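Local coordinates for protein DNA helicase RecQ (Deinococcus radiodurans, PDB 4Q48) that probably couples ATP hydrolysis to unwinding of duplex DNA in the 3'-5' direction, this chain being its catalytic core, at residues Y56-V70 against L110-P122. Numbering follows the deposited sequence.
Sequences YQLPSLLRPGTGIVV and LLRGDLDLLYVAP
V69 and Y119 pair across neighbouring parallel strands, 66-70 and 117-120, in the central sheet of the first RecA-like helicase domain, a P-loop NTPase fold. The two side chains run side by side, V69 CG1 lying 3.6 Å from Y119 CE2 while V69 CG2 sits over one ring face. With CG anti to the carbonyl carbon (chi1 -74°), Y119 carries its hydroxyl toward helix 50-62, where it forms two hydrogen bonds. Y119 OH lies in the plane of the Y56 ring, at its edge, 3.1 Å from Y56 OH; Q57 NE2 donates to Y119 OH at 3.3 Å, the Q57 amide plane standing 89° from the Y119 ring. A phenylalanine at Y119 would probably leave Y56 OH and Q57 NE2 without their shared partner. Next along this face, L117 CD2 lies against S60, whose OG donates to Y56 O at 2.7 Å. Q57 also neighbours S53, an ADP-binding residue, though no nucleotide is bound here. Beneath these side chains, G67 N–D116 O, L118 N–G67 O, V69 N–L118 O and V120 N–V69 O bonds set the register. Where the strands begin, T66 OG1 donates to L115 O at 3.0 Å, from above the carbonyl plane.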
loop_
_atom_site.group_PDB
_atom_site.type_symbol
_atom_site.label_atom_id
_atom_site.label_comp_id
_atom_site.label_asym_id
_atom_site.label_seq_id
_atom_site.Cartn_x
_atom_site.Cartn_y
_atom_site.Cartn_z
ATOM N N TYR A 56 12.385 10.301 -10.254
ATOM C CA TYR A 56 13.323 9.781 -11.227
ATOM C C TYR A 56 13.444 10.696 -12.430
ATOM O O TYR A 56 14.500 10.762 -13.050
ATOM C CB TYR A 56 12.953 8.364 -11.669
ATOM C CG TYR A 56 11.604 8.203 -12.308
ATOM C CD1 TYR A 56 11.382 8.573 -13.629
ATOM C CD2 TYR A 56 10.553 7.627 -11.603
ATOM C CE1 TYR A 56 10.130 8.406 -14.219
ATOM C CE2 TYR A 56 9.304 7.454 -12.182
ATOM C CZ TYR A 56 9.091 7.841 -13.485
ATOM O OH TYR A 56 7.843 7.655 -14.050
ATOM N N GLN A 57 12.372 11.395 -12.769
ATOM C CA GLN A 57 12.370 12.296 -13.918
ATOM C C GLN A 57 13.351 13.442 -13.731
ATOM O O GLN A 57 14.095 13.798 -14.639
ATOM C CB GLN A 57 10.972 12.856 -14.128
ATOM C CG GLN A 57 9.984 11.848 -14.669
ATOM C CD GLN A 57 8.573 12.381 -14.670
ATOM O OE1 GLN A 57 8.220 13.249 -13.878
ATOM N NE2 GLN A 57 7.768 11.893 -15.585
ATOM N N LEU A 58 13.365 14.005 -12.532
ATOM C CA LEU A 58 14.238 15.127 -12.235
ATOM C C LEU A 58 15.703 14.660 -12.170
ATOM O O LEU A 58 16.565 15.263 -12.808
ATOM C CB LEU A 58 13.791 15.815 -10.939
ATOM C CG LEU A 58 14.469 17.097 -10.483
ATOM C CD1 LEU A 58 14.783 17.993 -11.652
ATOM C CD2 LEU A 58 13.555 17.813 -9.510
ATOM N N PRO A 59 15.991 13.582 -11.409
ATOM C CA PRO A 59 17.355 13.057 -11.510
ATOM C C PRO A 59 17.762 12.709 -12.951
ATOM O O PRO A 59 18.921 12.934 -13.303
ATOM C CB PRO A 59 17.309 11.797 -10.638
ATOM C CG PRO A 59 16.222 12.065 -9.659
ATOM C CD PRO A 59 15.196 12.839 -10.408
ATOM N N SER A 60 16.856 12.177 -13.770
ATOM C CA SER A 60 17.210 11.896 -15.159
ATOM C C SER A 60 17.620 13.186 -15.896
ATOM O O SER A 60 18.500 13.175 -16.769
ATOM C CB SER A 60 16.073 11.183 -15.886
ATOM O OG SER A 60 15.753 9.927 -15.274
ATOM N N LEU A 61 17.033 14.310 -15.515
ATOM C CA LEU A 61 17.427 15.572 -16.132
ATOM C C LEU A 61 18.753 16.080 -15.569
ATOM O O LEU A 61 19.504 16.801 -16.238
ATOM C CB LEU A 61 16.352 16.639 -15.947
ATOM C CG LEU A 61 15.043 16.389 -16.689
ATOM C CD1 LEU A 61 14.131 17.604 -16.547
ATOM C CD2 LEU A 61 15.267 15.997 -18.151
ATOM N N LEU A 62 19.030 15.735 -14.321
ATOM C CA LEU A 62 20.231 16.241 -13.675
ATOM C C LEU A 62 21.495 15.490 -14.102
ATOM O O LEU A 62 22.555 16.092 -14.251
ATOM C CB LEU A 62 20.060 16.220 -12.156
ATOM C CG LEU A 62 19.073 17.310 -11.752
ATOM C CD1 LEU A 62 18.475 17.084 -10.365
ATOM C CD2 LEU A 62 19.755 18.666 -11.835
ATOM N N ARG A 63 21.396 14.175 -14.256
ATOM C CA ARG A 63 22.544 13.384 -14.678
ATOM C C ARG A 63 22.642 13.260 -16.205
ATOM O O ARG A 63 21.625 13.188 -16.901
ATOM C CB ARG A 63 22.492 12.015 -14.008
ATOM C CG ARG A 63 22.259 12.180 -12.509
ATOM C CD ARG A 63 22.445 10.912 -11.710
ATOM N NE ARG A 63 23.815 10.430 -11.798
ATOM C CZ ARG A 63 24.138 9.241 -12.274
ATOM N NH1 ARG A 63 23.175 8.436 -12.689
ATOM N NH2 ARG A 63 25.405 8.863 -12.325
ATOM N N PRO A 64 23.870 13.266 -16.740
ATOM C CA PRO A 64 24.005 13.162 -18.193
ATOM C C PRO A 64 23.442 11.841 -18.683
ATOM O O PRO A 64 23.649 10.812 -18.056
ATOM C CB PRO A 64 25.523 13.221 -18.422
ATOM C CG PRO A 64 26.096 13.679 -17.153
ATOM C CD PRO A 64 25.180 13.224 -16.076
ATOM N N GLY A 65 22.736 11.875 -19.795
ATOM C CA GLY A 65 22.201 10.665 -20.375
ATOM C C GLY A 65 20.769 10.414 -19.963
ATOM O O GLY A 65 20.170 11.189 -19.199
ATOM N N THR A 66 20.238 9.314 -20.491
ATOM C CA THR A 66 18.831 8.985 -20.459
ATOM C C THR A 66 18.414 8.173 -19.225
ATOM O O THR A 66 19.065 7.177 -18.891
ATOM C CB THR A 66 18.488 8.185 -21.690
ATOM O OG1 THR A 66 18.987 8.873 -22.842
ATOM C CG2 THR A 66 16.981 7.922 -21.795
ATOM N N GLY A 67 17.328 8.586 -18.565
ATOM C CA GLY A 67 16.704 7.769 -17.544
ATOM C C GLY A 67 15.949 6.603 -18.158
ATOM O O GLY A 67 15.144 6.773 -19.053
ATOM N N ILE A 68 16.185 5.406 -17.651
ATOM C CA ILE A 68 15.520 4.227 -18.182
ATOM C C ILE A 68 14.452 3.826 -17.177
ATOM O O ILE A 68 14.772 3.330 -16.109
ATOM C CB ILE A 68 16.516 3.062 -18.398
ATOM C CG1 ILE A 68 17.676 3.502 -19.286
ATOM C CG2 ILE A 68 15.829 1.878 -19.016
ATOM C CD1 ILE A 68 17.231 4.042 -20.623
ATOM N N VAL A 69 13.188 4.040 -17.519
ATOM C CA VAL A 69 12.087 3.804 -16.577
ATOM C C VAL A 69 11.405 2.486 -16.909
ATOM O O VAL A 69 10.893 2.297 -18.006
ATOM C CB VAL A 69 11.036 4.955 -16.595
ATOM C CG1 VAL A 69 10.043 4.799 -15.485
ATOM C CG2 VAL A 69 11.713 6.302 -16.483
ATOM N N VAL A 70 11.432 1.558 -15.968
ATOM C CA VAL A 70 10.755 0.302 -16.167
ATOM C C VAL A 70 9.328 0.345 -15.626
ATOM O O VAL A 70 9.113 0.696 -14.466
ATOM C CB VAL A 70 11.513 -0.816 -15.494
ATOM C CG1 VAL A 70 11.094 -2.147 -16.082
ATOM C CG2 VAL A 70 12.992 -0.591 -15.669
ATOM N N LEU A 110 17.810 6.789 -28.669
ATOM C CA LEU A 110 18.453 6.419 -27.427
ATOM C C LEU A 110 19.983 6.468 -27.583
ATOM O O LEU A 110 20.700 7.100 -26.789
ATOM C CB LEU A 110 17.996 5.021 -27.009
ATOM C CG LEU A 110 18.674 4.370 -25.805
ATOM C CD1 LEU A 110 18.357 5.132 -24.518
ATOM C CD2 LEU A 110 18.261 2.912 -25.682
ATOM N N LEU A 111 20.479 5.845 -28.648
ATOM C CA LEU A 111 21.912 5.747 -28.846
ATOM C C LEU A 111 22.553 7.101 -29.073
ATOM O O LEU A 111 23.713 7.298 -28.701
ATOM C CB LEU A 111 22.223 4.783 -29.993
ATOM C CG LEU A 111 21.979 3.356 -29.490
ATOM C CD1 LEU A 111 22.113 2.276 -30.542
ATOM C CD2 LEU A 111 22.921 3.101 -28.352
ATOM N N ARG A 112 21.800 8.039 -29.648
ATOM C CA ARG A 112 22.338 9.366 -29.991
ATOM C C ARG A 112 22.213 10.389 -28.873
ATOM O O ARG A 112 22.534 11.576 -29.075
ATOM C CB ARG A 112 21.623 9.936 -31.226
ATOM C CG ARG A 112 22.144 9.489 -32.577
ATOM C CD ARG A 112 21.535 10.352 -33.686
ATOM N NE ARG A 112 22.524 10.681 -34.716
ATOM C CZ ARG A 112 23.354 11.721 -34.656
ATOM N NH1 ARG A 112 23.315 12.562 -33.633
ATOM N NH2 ARG A 112 24.219 11.937 -35.633
ATOM N N GLY A 113 21.836 9.914 -27.684
ATOM C CA GLY A 113 21.700 10.758 -26.503
ATOM C C GLY A 113 20.560 11.764 -26.659
ATOM O O GLY A 113 20.576 12.837 -26.087
ATOM N N ASP A 114 19.555 11.384 -27.435
ATOM C CA ASP A 114 18.477 12.288 -27.805
ATOM C C ASP A 114 17.276 12.262 -26.847
ATOM O O ASP A 114 16.366 13.080 -26.958
ATOM C CB ASP A 114 17.962 11.909 -29.206
ATOM C CG ASP A 114 18.676 12.628 -30.322
ATOM O OD1 ASP A 114 19.476 13.568 -30.046
ATOM O OD2 ASP A 114 18.394 12.245 -31.488
ATOM N N LEU A 115 17.268 11.334 -25.900
ATOM C CA LEU A 115 16.133 11.219 -24.981
ATOM C C LEU A 115 16.561 11.615 -23.573
ATOM O O LEU A 115 17.751 11.533 -23.202
ATOM C CB LEU A 115 15.574 9.798 -24.978
ATOM C CG LEU A 115 15.410 9.226 -26.389
ATOM C CD1 LEU A 115 14.852 7.801 -26.374
ATOM C CD2 LEU A 115 14.575 10.137 -27.238
ATOM N N ASP A 116 15.608 12.120 -22.812
ATOM C CA ASP A 116 15.845 12.352 -21.408
ATOM C C ASP A 116 15.299 11.176 -20.627
ATOM O O ASP A 116 15.821 10.790 -19.580
ATOM C CB ASP A 116 15.187 13.642 -20.973
ATOM C CG ASP A 116 15.808 14.831 -21.612
ATOM O OD1 ASP A 116 16.994 15.104 -21.294
ATOM O OD2 ASP A 116 15.100 15.497 -22.403
ATOM N N LEU A 117 14.214 10.626 -21.150
ATOM C CA LEU A 117 13.551 9.499 -20.534
ATOM C C LEU A 117 13.207 8.471 -21.576
ATOM O O LEU A 117 12.830 8.807 -22.696
ATOM C CB LEU A 117 12.279 9.931 -19.802
ATOM C CG LEU A 117 12.512 10.884 -18.648
ATOM C CD1 LEU A 117 11.212 11.541 -18.288
ATOM C CD2 LEU A 117 13.116 10.140 -17.485
ATOM N N LEU A 118 13.393 7.214 -21.222
ATOM C CA LEU A 118 12.922 6.130 -22.043
ATOM C C LEU A 118 12.036 5.212 -21.210
ATOM O O LEU A 118 12.478 4.587 -20.236
ATOM C CB LEU A 118 14.080 5.351 -22.636
ATOM C CG LEU A 118 13.531 4.204 -23.479
ATOM C CD1 LEU A 118 12.851 4.751 -24.713
ATOM C CD2 LEU A 118 14.616 3.240 -23.861
ATOM N N TYR A 119 10.765 5.161 -21.574
ATOM C CA TYR A 119 9.830 4.249 -20.932
ATOM C C TYR A 119 9.851 2.904 -21.668
ATOM O O TYR A 119 9.659 2.840 -22.885
ATOM C CB TYR A 119 8.428 4.884 -20.904
ATOM C CG TYR A 119 8.294 5.991 -19.871
ATOM C CD1 TYR A 119 8.566 7.318 -20.181
ATOM C CD2 TYR A 119 7.939 5.693 -18.574
ATOM C CE1 TYR A 119 8.450 8.316 -19.218
ATOM C CE2 TYR A 119 7.818 6.667 -17.625
ATOM C CZ TYR A 119 8.071 7.970 -17.935
ATOM O OH TYR A 119 7.937 8.901 -16.923
ATOM N N VAL A 120 10.089 1.828 -20.934
ATOM C CA VAL A 120 10.267 0.545 -21.579
ATOM C C VAL A 120 9.587 -0.572 -20.798
ATOM O O VAL A 120 9.792 -0.732 -19.604
ATOM C CB VAL A 120 11.790 0.239 -21.752
ATOM C CG1 VAL A 120 12.544 0.516 -20.458
ATOM C CG2 VAL A 120 12.039 -1.185 -22.244
ATOM N N ALA A 121 8.758 -1.334 -21.490
ATOM C CA ALA A 121 8.122 -2.481 -20.901
ATOM C C ALA A 121 9.214 -3.466 -20.500
ATOM O O ALA A 121 10.231 -3.576 -21.178
ATOM C CB ALA A 121 7.154 -3.109 -21.881
ATOM N N PRO A 122 8.988 -4.205 -19.407
ATOM C CA PRO A 122 9.920 -5.226 -18.912
ATOM C C PRO A 122 10.245 -6.253 -19.979
ATOM O O PRO A 122 11.365 -6.758 -20.076
ATOM C CB PRO A 122 9.137 -5.877 -17.770
ATOM C CG PRO A 122 8.179 -4.836 -17.334
ATOM C CD PRO A 122 7.797 -4.076 -18.550
#